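Local structure of WipB (Legionella pneumophila, 5NNY) at residues Y195-D198 against E203-V206; N215-L220 against K238-I243; G219-R222 against P227-E230; V234-T239 against K298-T303. The protein acts, through the phosphatase domain described here, as a translocated Ser/Thr phosphatase effector that targets the host lysosomal nutrient-sensing machinery. All blocks are in the same frame, centred on the assembly; numbering follows the deposited sequence.

Contact 1: residues Y195-D198 against E203-V206; sequences YSLD and EIKV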
# COMPACT_ATOMS: atom_id res chain seq x y z
N TYR A 195 1.59 -7.07 -13.34
CA TYR A 195 0.97 -7.45 -14.60
C TYR A 195 0.24 -8.78 -14.50
O TYR A 195 0.52 -9.62 -13.63
CB TYR A 195 2.00 -7.50 -15.74
CG TYR A 195 3.07 -8.55 -15.52
CD1 TYR A 195 2.82 -9.88 -15.83
CD2 TYR A 195 4.31 -8.20 -15.00
CE1 TYR A 195 3.78 -10.84 -15.61
CE2 TYR A 195 5.27 -9.15 -14.77
CZ TYR A 195 5.00 -10.47 -15.09
OH TYR A 195 5.97 -11.41 -14.86
N SER A 196 -0.69 -8.98 -15.42
CA SER A 196 -1.27 -10.28 -15.73
C SER A 196 -0.98 -10.56 -17.19
O SER A 196 -1.27 -9.71 -18.05
CB SER A 196 -2.78 -10.31 -15.46
OG SER A 196 -3.32 -11.55 -15.87
N LEU A 197 -0.39 -11.71 -17.48
CA LEU A 197 0.14 -11.98 -18.81
C LEU A 197 -0.57 -13.16 -19.45
O LEU A 197 -0.82 -14.17 -18.79
CB LEU A 197 1.66 -12.22 -18.73
CG LEU A 197 2.43 -12.68 -19.97
CD1 LEU A 197 2.59 -11.55 -20.99
CD2 LEU A 197 3.77 -13.23 -19.55
N ASP A 198 -0.89 -13.03 -20.74
CA ASP A 198 -1.48 -14.09 -21.55
C ASP A 198 -0.50 -14.35 -22.68
O ASP A 198 -0.59 -13.71 -23.74
CB ASP A 198 -2.87 -13.69 -22.06
CG ASP A 198 -3.55 -14.80 -22.84
OD1 ASP A 198 -2.87 -15.76 -23.25
OD2 ASP A 198 -4.78 -14.69 -23.05
N GLU A 203 -0.66 -10.71 -25.10
CA GLU A 203 -1.39 -9.63 -24.45
C GLU A 203 -0.96 -9.53 -22.99
O GLU A 203 -0.67 -10.54 -22.35
CB GLU A 203 -2.91 -9.88 -24.55
CG GLU A 203 -3.80 -8.78 -23.97
CD GLU A 203 -4.14 -9.00 -22.49
OE1 GLU A 203 -3.80 -10.07 -21.93
OE2 GLU A 203 -4.76 -8.09 -21.89
N ILE A 204 -0.91 -8.30 -22.48
CA ILE A 204 -0.52 -8.08 -21.09
C ILE A 204 -1.38 -6.97 -20.49
O ILE A 204 -1.72 -5.99 -21.17
CB ILE A 204 0.99 -7.77 -20.98
CG1 ILE A 204 1.45 -7.75 -19.52
CG2 ILE A 204 1.34 -6.46 -21.72
CD1 ILE A 204 2.93 -7.48 -19.37
N LYS A 205 -1.79 -7.17 -19.24
CA LYS A 205 -2.47 -6.14 -18.45
C LYS A 205 -1.46 -5.65 -17.42
O LYS A 205 -0.94 -6.45 -16.64
CB LYS A 205 -3.70 -6.69 -17.74
CG LYS A 205 -4.75 -7.32 -18.63
CD LYS A 205 -5.97 -7.73 -17.82
CE LYS A 205 -6.68 -8.92 -18.45
NZ LYS A 205 -8.04 -9.15 -17.87
N VAL A 206 -1.17 -4.35 -17.43
CA VAL A 206 -0.21 -3.75 -16.50
C VAL A 206 -0.99 -3.02 -15.41
O VAL A 206 -1.91 -2.24 -15.71
CB VAL A 206 0.76 -2.79 -17.22
CG1 VAL A 206 1.55 -1.94 -16.22
CG2 VAL A 206 1.73 -3.61 -18.08
O HOH W 1 -3.70 -10.76 -19.47
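Tyr195-Asp198 and Glu203-Val206 run antiparallel at 171°, their axes 4.6 Å apart at the closest, as the two arms of a beta hairpin. Ser196 with Lys205 and Asp198 with Glu203 are the hydrogen-bonded pairs. The bond from Lys205 N to Ser196 O is almost straight (178° at the hydrogen, 2.9 Å), whereas that from Glu203 N to Asp198 O is stretched to 3.3 Å. On the face of Tyr195, Leu197, Ile204 and Val206, Ile204 bridges two residues of the other arm: its CD1 reaches CB of Tyr195 at 3.7 Å, and its CB lies 4.1 Å from CD1 of Leu197. Tyr195 has CG placed between its backbone N and carbonyl carbon (chi1 63°), which carries the ring off the neighbouring arm to bond Asp241 through OH. On the other face the Glu203 chain bends at chi2. Its OE1 accepts a 2.6 Å bond from a water that also donates to Ser196 O, so this carbonyl oxygen receives both a backbone N-H and a water. Helix 233-253 covers Tyr195 and Leu197 through Ala237, while the outer edge of 203-206 pairs with strand 301-306, the last strand of the mixed sheet.

Contact 2: residues N215-L220 against K238-I243; sequences NHIRGL and KTIDAI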
# COMPACT_ATOMS: atom_id res chain seq x y z
N ASN A 215 6.26 4.56 -21.40
CA ASN A 215 7.38 5.47 -21.18
C ASN A 215 7.83 5.42 -19.72
O ASN A 215 9.03 5.51 -19.44
CB ASN A 215 7.00 6.90 -21.57
CG ASN A 215 5.64 7.32 -21.04
OD1 ASN A 215 4.64 6.62 -21.22
ND2 ASN A 215 5.60 8.47 -20.35
N HIS A 216 6.89 5.29 -18.78
CA HIS A 216 7.26 5.16 -17.37
C HIS A 216 8.04 3.88 -17.12
O HIS A 216 9.01 3.87 -16.36
CB HIS A 216 6.01 5.18 -16.48
CG HIS A 216 5.31 6.49 -16.43
ND1 HIS A 216 4.36 6.87 -17.35
CD2 HIS A 216 5.44 7.54 -15.57
CE1 HIS A 216 3.92 8.08 -17.06
NE2 HIS A 216 4.55 8.50 -15.98
N ILE A 217 7.61 2.77 -17.73
CA ILE A 217 8.29 1.50 -17.52
C ILE A 217 9.70 1.56 -18.08
O ILE A 217 10.66 1.07 -17.47
CB ILE A 217 7.46 0.36 -18.15
CG1 ILE A 217 6.06 0.37 -17.55
CG2 ILE A 217 8.14 -1.00 -17.97
CD1 ILE A 217 5.10 -0.59 -18.23
N ARG A 218 9.87 2.22 -19.23
CA ARG A 218 11.21 2.42 -19.77
C ARG A 218 12.06 3.26 -18.84
O ARG A 218 13.25 2.98 -18.64
CB ARG A 218 11.11 3.06 -21.16
CG ARG A 218 12.45 3.25 -21.87
CD ARG A 218 12.30 4.05 -23.16
NE ARG A 218 11.54 3.31 -24.16
CZ ARG A 218 12.08 2.48 -25.05
NH1 ARG A 218 13.40 2.30 -25.05
NH2 ARG A 218 11.32 1.84 -25.92
N GLY A 219 11.47 4.31 -18.26
CA GLY A 219 12.22 5.12 -17.31
C GLY A 219 12.60 4.35 -16.07
O GLY A 219 13.70 4.54 -15.53
N LEU A 220 11.71 3.48 -15.59
CA LEU A 220 12.00 2.67 -14.41
C LEU A 220 13.14 1.69 -14.69
O LEU A 220 14.04 1.52 -13.87
CB LEU A 220 10.74 1.92 -13.95
CG LEU A 220 9.61 2.78 -13.36
CD1 LEU A 220 8.28 2.06 -13.34
CD2 LEU A 220 9.98 3.23 -11.93
N LYS A 238 9.00 -9.70 -18.60
CA LYS A 238 10.35 -9.97 -18.11
C LYS A 238 11.02 -8.68 -17.64
O LYS A 238 11.71 -8.67 -16.61
CB LYS A 238 11.18 -10.64 -19.20
CG LYS A 238 12.66 -10.41 -19.08
N THR A 239 10.79 -7.59 -18.36
CA THR A 239 11.33 -6.30 -17.94
C THR A 239 10.73 -5.86 -16.61
O THR A 239 11.42 -5.30 -15.76
CB THR A 239 11.06 -5.25 -19.03
OG1 THR A 239 11.65 -5.69 -20.26
CG2 THR A 239 11.63 -3.87 -18.63
N ILE A 240 9.42 -6.10 -16.43
CA ILE A 240 8.76 -5.65 -15.21
C ILE A 240 9.27 -6.45 -14.02
O ILE A 240 9.56 -5.90 -12.95
CB ILE A 240 7.23 -5.73 -15.37
CG1 ILE A 240 6.74 -4.71 -16.42
CG2 ILE A 240 6.49 -5.51 -14.05
CD1 ILE A 240 5.26 -4.88 -16.78
N ASP A 241 9.46 -7.76 -14.22
CA ASP A 241 10.10 -8.63 -13.23
C ASP A 241 11.46 -8.08 -12.80
O ASP A 241 11.79 -8.07 -11.61
CB ASP A 241 10.26 -10.04 -13.80
CG ASP A 241 8.96 -10.80 -13.91
OD1 ASP A 241 7.94 -10.36 -13.34
OD2 ASP A 241 8.95 -11.86 -14.59
N ALA A 242 12.27 -7.65 -13.77
CA ALA A 242 13.59 -7.12 -13.46
C ALA A 242 13.49 -5.83 -12.66
O ALA A 242 14.25 -5.61 -11.71
CB ALA A 242 14.39 -6.90 -14.75
N ILE A 243 12.56 -4.95 -13.05
CA ILE A 243 12.35 -3.72 -12.30
C ILE A 243 11.95 -4.04 -10.86
O ILE A 243 12.48 -3.46 -9.91
CB ILE A 243 11.30 -2.84 -13.00
CG1 ILE A 243 11.90 -2.27 -14.28
CG2 ILE A 243 10.85 -1.69 -12.08
CD1 ILE A 243 10.86 -1.87 -15.32
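Ile217 and Leu220 of helix 214-224 meet Ile240 and Ile243 of helix 233-253 in a buried helix-helix packing, within a domain of the calcineurin-like phosphoesterase clan. The short helical segments cross at +48° with their axes 10.3 Å apart at the closest, a wide spacing filled by branched aliphatic side chains. The side-chain contacts are all apolar, and no hydrogen bond crosses between the segments. Ile243 and Ile217 carry the largest shares. CD1 of Ile243 enters between two residues one helical turn apart, 3.9 Å from CG2 of Ile217 and 4.0 Å from CB of Leu220, and the side chains of Ile217 and Ile243 cross at about a right angle. Ile217 turns its CG2 branch to this interface because that methyl is anti to the backbone N while CG1 lies beside the backbone N (chi1 -56°). The same CG2 also borders Ile240, at 4.3 Å from its CG1.

Polar interactions lie outside this apolar seam. On the far flank of helix 214-224, His216 bonds through NE2 to the carbonyl oxygen of Arg288, and Asn215 is held by Tyr290 and Ile294. Strand 190-198 underlies both helices, with Ile193 touching Ile217 and Ile240. At the tightest point between the helices, Ile243 CD1 rests 3.6 Å from the backbone oxygen Ile217 O.

Contact 3: residues G219-R222 against P227-E230; sequences GLAR and PYSE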
# COMPACT_ATOMS: atom_id res chain seq x y z
N GLY A 219 11.47 4.31 -18.26
CA GLY A 219 12.22 5.12 -17.31
C GLY A 219 12.60 4.35 -16.07
O GLY A 219 13.70 4.54 -15.53
N LEU A 220 11.71 3.48 -15.59
CA LEU A 220 12.00 2.67 -14.41
C LEU A 220 13.14 1.69 -14.69
O LEU A 220 14.04 1.52 -13.87
CB LEU A 220 10.74 1.92 -13.95
CG LEU A 220 9.61 2.78 -13.36
CD1 LEU A 220 8.28 2.06 -13.34
CD2 LEU A 220 9.98 3.23 -11.93
N ALA A 221 13.10 1.02 -15.84
CA ALA A 221 14.20 0.13 -16.18
C ALA A 221 15.53 0.88 -16.18
O ALA A 221 16.53 0.37 -15.67
CB ALA A 221 13.95 -0.53 -17.54
N ARG A 222 15.55 2.10 -16.73
CA ARG A 222 16.75 2.92 -16.71
C ARG A 222 17.16 3.28 -15.28
O ARG A 222 18.34 3.19 -14.92
CB ARG A 222 16.54 4.18 -17.54
CG ARG A 222 17.72 5.14 -17.48
CD ARG A 222 17.56 6.35 -18.39
NE ARG A 222 18.04 6.10 -19.75
CZ ARG A 222 17.30 6.21 -20.84
NH1 ARG A 222 17.83 5.96 -22.03
NH2 ARG A 222 16.03 6.58 -20.74
N PRO A 227 17.84 -4.01 -18.33
CA PRO A 227 17.46 -3.85 -19.74
C PRO A 227 15.96 -3.70 -19.91
O PRO A 227 15.18 -4.42 -19.29
CB PRO A 227 17.96 -5.15 -20.39
CG PRO A 227 18.94 -5.72 -19.43
CD PRO A 227 18.46 -5.31 -18.07
N TYR A 228 15.57 -2.74 -20.74
CA TYR A 228 14.18 -2.56 -21.14
C TYR A 228 13.96 -3.27 -22.47
O TYR A 228 14.67 -3.00 -23.44
CB TYR A 228 13.81 -1.08 -21.28
CG TYR A 228 12.39 -0.88 -21.78
CD1 TYR A 228 11.31 -0.96 -20.90
CD2 TYR A 228 12.13 -0.63 -23.14
CE1 TYR A 228 10.01 -0.78 -21.35
CE2 TYR A 228 10.83 -0.45 -23.59
CZ TYR A 228 9.78 -0.54 -22.69
OH TYR A 228 8.47 -0.38 -23.13
N SER A 229 12.98 -4.17 -22.51
CA SER A 229 12.61 -4.84 -23.75
C SER A 229 11.09 -4.84 -23.88
O SER A 229 10.39 -5.20 -22.93
CB SER A 229 13.15 -6.27 -23.82
OG SER A 229 12.63 -6.96 -24.96
N GLU A 230 10.60 -4.43 -25.05
CA GLU A 230 9.18 -4.44 -25.36
C GLU A 230 8.91 -5.22 -26.64
O GLU A 230 7.99 -4.87 -27.40
CB GLU A 230 8.62 -3.02 -25.48
CG GLU A 230 9.35 -2.17 -26.51
CD GLU A 230 8.68 -0.83 -26.73
OE1 GLU A 230 8.86 -0.25 -27.82
OE2 GLU A 230 7.97 -0.36 -25.80
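Ala221 on helix 214-224 faces Tyr228 on the irregular chain Pro227-Glu230, their CA atoms 5.6 Å apart, with no hydrogen bond joining the two segments. The helix is regular through Gly219-Arg222, whereas 227-230 is mostly extended. Both Ala221 and Tyr228 direct their CB atoms at the opposite segment, and the touch is methyl to methylene, 3.8 Å from Ala221 CB to Tyr228 CB. A looser neighbour of the same methyl is the backbone oxygen Pro227 O at 4.4 Å. Relative to the phenol, Ala221 CB lies at the edge, near the ring plane. This is the connection between two successive helices of the phosphatase domain, 214-224 and 233-253, and the loop folds back along the first helix, so that Leu214, Ile217 and Arg218 also touch the tyrosine. With CG opposite the backbone N (chi1 176°), the Tyr228 ring extends along the chain toward Glu230. There Tyr228 OH donates to Glu230 OE2 over 2.7 Å, a bond that restrains both side chains and meets the carboxylate on its anti side, 31° out of plane. From the second helix, Leu236 and Thr239 pack against Tyr228, and Thr239 OG1 lies within hydrogen-bonding reach of Ser229 O.

Contact 4: residues V234-T239 against K298-T303; sequences VDLAKT and KKFKIT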
# COMPACT_ATOMS: atom_id res chain seq x y z
N VAL A 234 5.42 -11.02 -23.40
CA VAL A 234 6.30 -11.81 -22.54
C VAL A 234 7.57 -11.03 -22.22
O VAL A 234 8.06 -11.04 -21.09
CB VAL A 234 6.63 -13.16 -23.21
CG1 VAL A 234 7.91 -13.74 -22.65
CG2 VAL A 234 5.48 -14.15 -22.98
N ASP A 235 8.14 -10.33 -23.21
CA ASP A 235 9.36 -9.58 -22.96
C ASP A 235 9.11 -8.42 -22.00
O ASP A 235 9.95 -8.12 -21.14
CB ASP A 235 9.95 -9.06 -24.28
CG ASP A 235 11.21 -9.80 -24.67
OD1 ASP A 235 11.51 -10.83 -24.03
OD2 ASP A 235 11.90 -9.35 -25.62
N LEU A 236 7.98 -7.74 -22.15
CA LEU A 236 7.67 -6.64 -21.24
C LEU A 236 7.49 -7.15 -19.82
O LEU A 236 7.95 -6.52 -18.86
CB LEU A 236 6.40 -5.92 -21.70
CG LEU A 236 6.10 -4.60 -20.98
CD1 LEU A 236 7.16 -3.54 -21.28
CD2 LEU A 236 4.70 -4.09 -21.31
N ALA A 237 6.84 -8.30 -19.67
CA ALA A 237 6.70 -8.93 -18.37
C ALA A 237 8.07 -9.24 -17.77
O ALA A 237 8.29 -9.07 -16.57
CB ALA A 237 5.86 -10.20 -18.49
N LYS A 238 9.00 -9.70 -18.60
CA LYS A 238 10.35 -9.97 -18.11
C LYS A 238 11.02 -8.68 -17.64
O LYS A 238 11.71 -8.67 -16.61
CB LYS A 238 11.18 -10.64 -19.20
CG LYS A 238 12.66 -10.41 -19.08
N THR A 239 10.79 -7.59 -18.36
CA THR A 239 11.33 -6.30 -17.94
C THR A 239 10.73 -5.86 -16.61
O THR A 239 11.42 -5.30 -15.76
CB THR A 239 11.06 -5.25 -19.03
OG1 THR A 239 11.65 -5.69 -20.26
CG2 THR A 239 11.63 -3.87 -18.63
N LYS A 298 3.17 -1.65 -31.26
CA LYS A 298 2.80 -2.51 -32.38
C LYS A 298 3.17 -3.96 -32.12
O LYS A 298 2.65 -4.85 -32.81
CB LYS A 298 3.44 -2.02 -33.67
CG LYS A 298 4.94 -2.21 -33.80
CD LYS A 298 5.43 -1.55 -35.09
CE LYS A 298 6.91 -1.76 -35.30
NZ LYS A 298 7.70 -1.19 -34.17
N LYS A 299 3.98 -4.23 -31.09
CA LYS A 299 4.51 -5.57 -30.89
C LYS A 299 3.69 -6.43 -29.93
O LYS A 299 4.00 -7.60 -29.77
CB LYS A 299 5.95 -5.47 -30.38
CG LYS A 299 6.73 -4.34 -31.06
CD LYS A 299 8.16 -4.25 -30.57
CE LYS A 299 8.79 -2.91 -30.96
NZ LYS A 299 10.22 -2.83 -30.58
N PHE A 300 2.65 -5.88 -29.32
CA PHE A 300 1.78 -6.66 -28.44
C PHE A 300 0.57 -5.80 -28.09
O PHE A 300 0.55 -4.59 -28.35
CB PHE A 300 2.50 -7.11 -27.17
CG PHE A 300 3.16 -5.97 -26.42
CD1 PHE A 300 2.45 -5.25 -25.47
CD2 PHE A 300 4.46 -5.60 -26.71
CE1 PHE A 300 3.03 -4.18 -24.83
CE2 PHE A 300 5.06 -4.54 -26.05
CZ PHE A 300 4.33 -3.83 -25.11
N LYS A 301 -0.44 -6.44 -27.51
CA LYS A 301 -1.60 -5.75 -26.96
C LYS A 301 -1.37 -5.49 -25.47
O LYS A 301 -0.84 -6.35 -24.77
CB LYS A 301 -2.87 -6.58 -27.14
CG LYS A 301 -3.25 -6.78 -28.59
CD LYS A 301 -4.36 -7.79 -28.77
CE LYS A 301 -4.62 -7.98 -30.25
NZ LYS A 301 -5.50 -9.14 -30.55
N ILE A 302 -1.79 -4.32 -25.00
CA ILE A 302 -1.63 -3.97 -23.59
C ILE A 302 -2.87 -3.22 -23.14
O ILE A 302 -3.43 -2.40 -23.88
CB ILE A 302 -0.34 -3.14 -23.36
CG1 ILE A 302 -0.16 -2.77 -21.88
CG2 ILE A 302 -0.33 -1.89 -24.21
CD1 ILE A 302 1.26 -2.42 -21.54
N THR A 303 -3.33 -3.52 -21.92
CA THR A 303 -4.31 -2.69 -21.24
C THR A 303 -3.68 -2.23 -19.93
O THR A 303 -2.97 -2.99 -19.28
CB THR A 303 -5.61 -3.46 -20.96
OG1 THR A 303 -5.32 -4.63 -20.21
CG2 THR A 303 -6.28 -3.89 -22.26
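Leu236 lies across both Phe300 and Ile302, its side chain at about a right angle to each. One methyl does all the touching: Leu236 CD2 is 3.8 Å from the ring atom Phe300 CZ and equally 3.8 Å from Ile302 CD1. It meets the phenyl ring obliquely, nearest CZ and CE1 at the end far from the backbone, with CE1 only slightly farther off at 3.9 Å. The leucine is thrown out from the helix by a first torsion that sets CG opposite the backbone N (chi1 -170°), and CB already points toward the segment 298-303. Phe300 and Ile302 answer in kind, both directing CB at the helix, as residues two apart on an extended chain can. Ile302 reaches out through CG1, which is anti to N, to put CD1 on the leucine.

This is helix-on-sheet packing within the phosphoesterase fold: helix 233-253 lies against one face of the mixed sheet at strand 301-306, its outermost strand on this side. Leu214, from helix 214-224, touches both Leu236 and Ile302, and Tyr228 also packs on Leu236. Polar bonds border this apolar patch, among them a salt bridge from Lys299 NZ to Glu231 OE2 and a hydrogen bond between Asp235 OD2 and Ser229 OG.

How the contacts relate
Along the chain contact 1 closes first; contacts 2 and 3 then start from the same part of helix 214-224, and contact 4 opens on helix 233-253 and is completed by strand 301-306, which pairs with 203-208. Contacts 1 and 4 thus share one sheet, their centres about 7 Å apart, and Val206 N bonds Thr303 O across it. Contacts 2 and 3 lie about 4 Å apart between centres; contacts 2 and 4 both use helix 233-253. Contact 3 stands about 17 Å from contact 1, centre to centre, without touching it. Together they join the sheet edge, two consecutive helices and their connecting loop into one continuous packed part of the phosphatase domain.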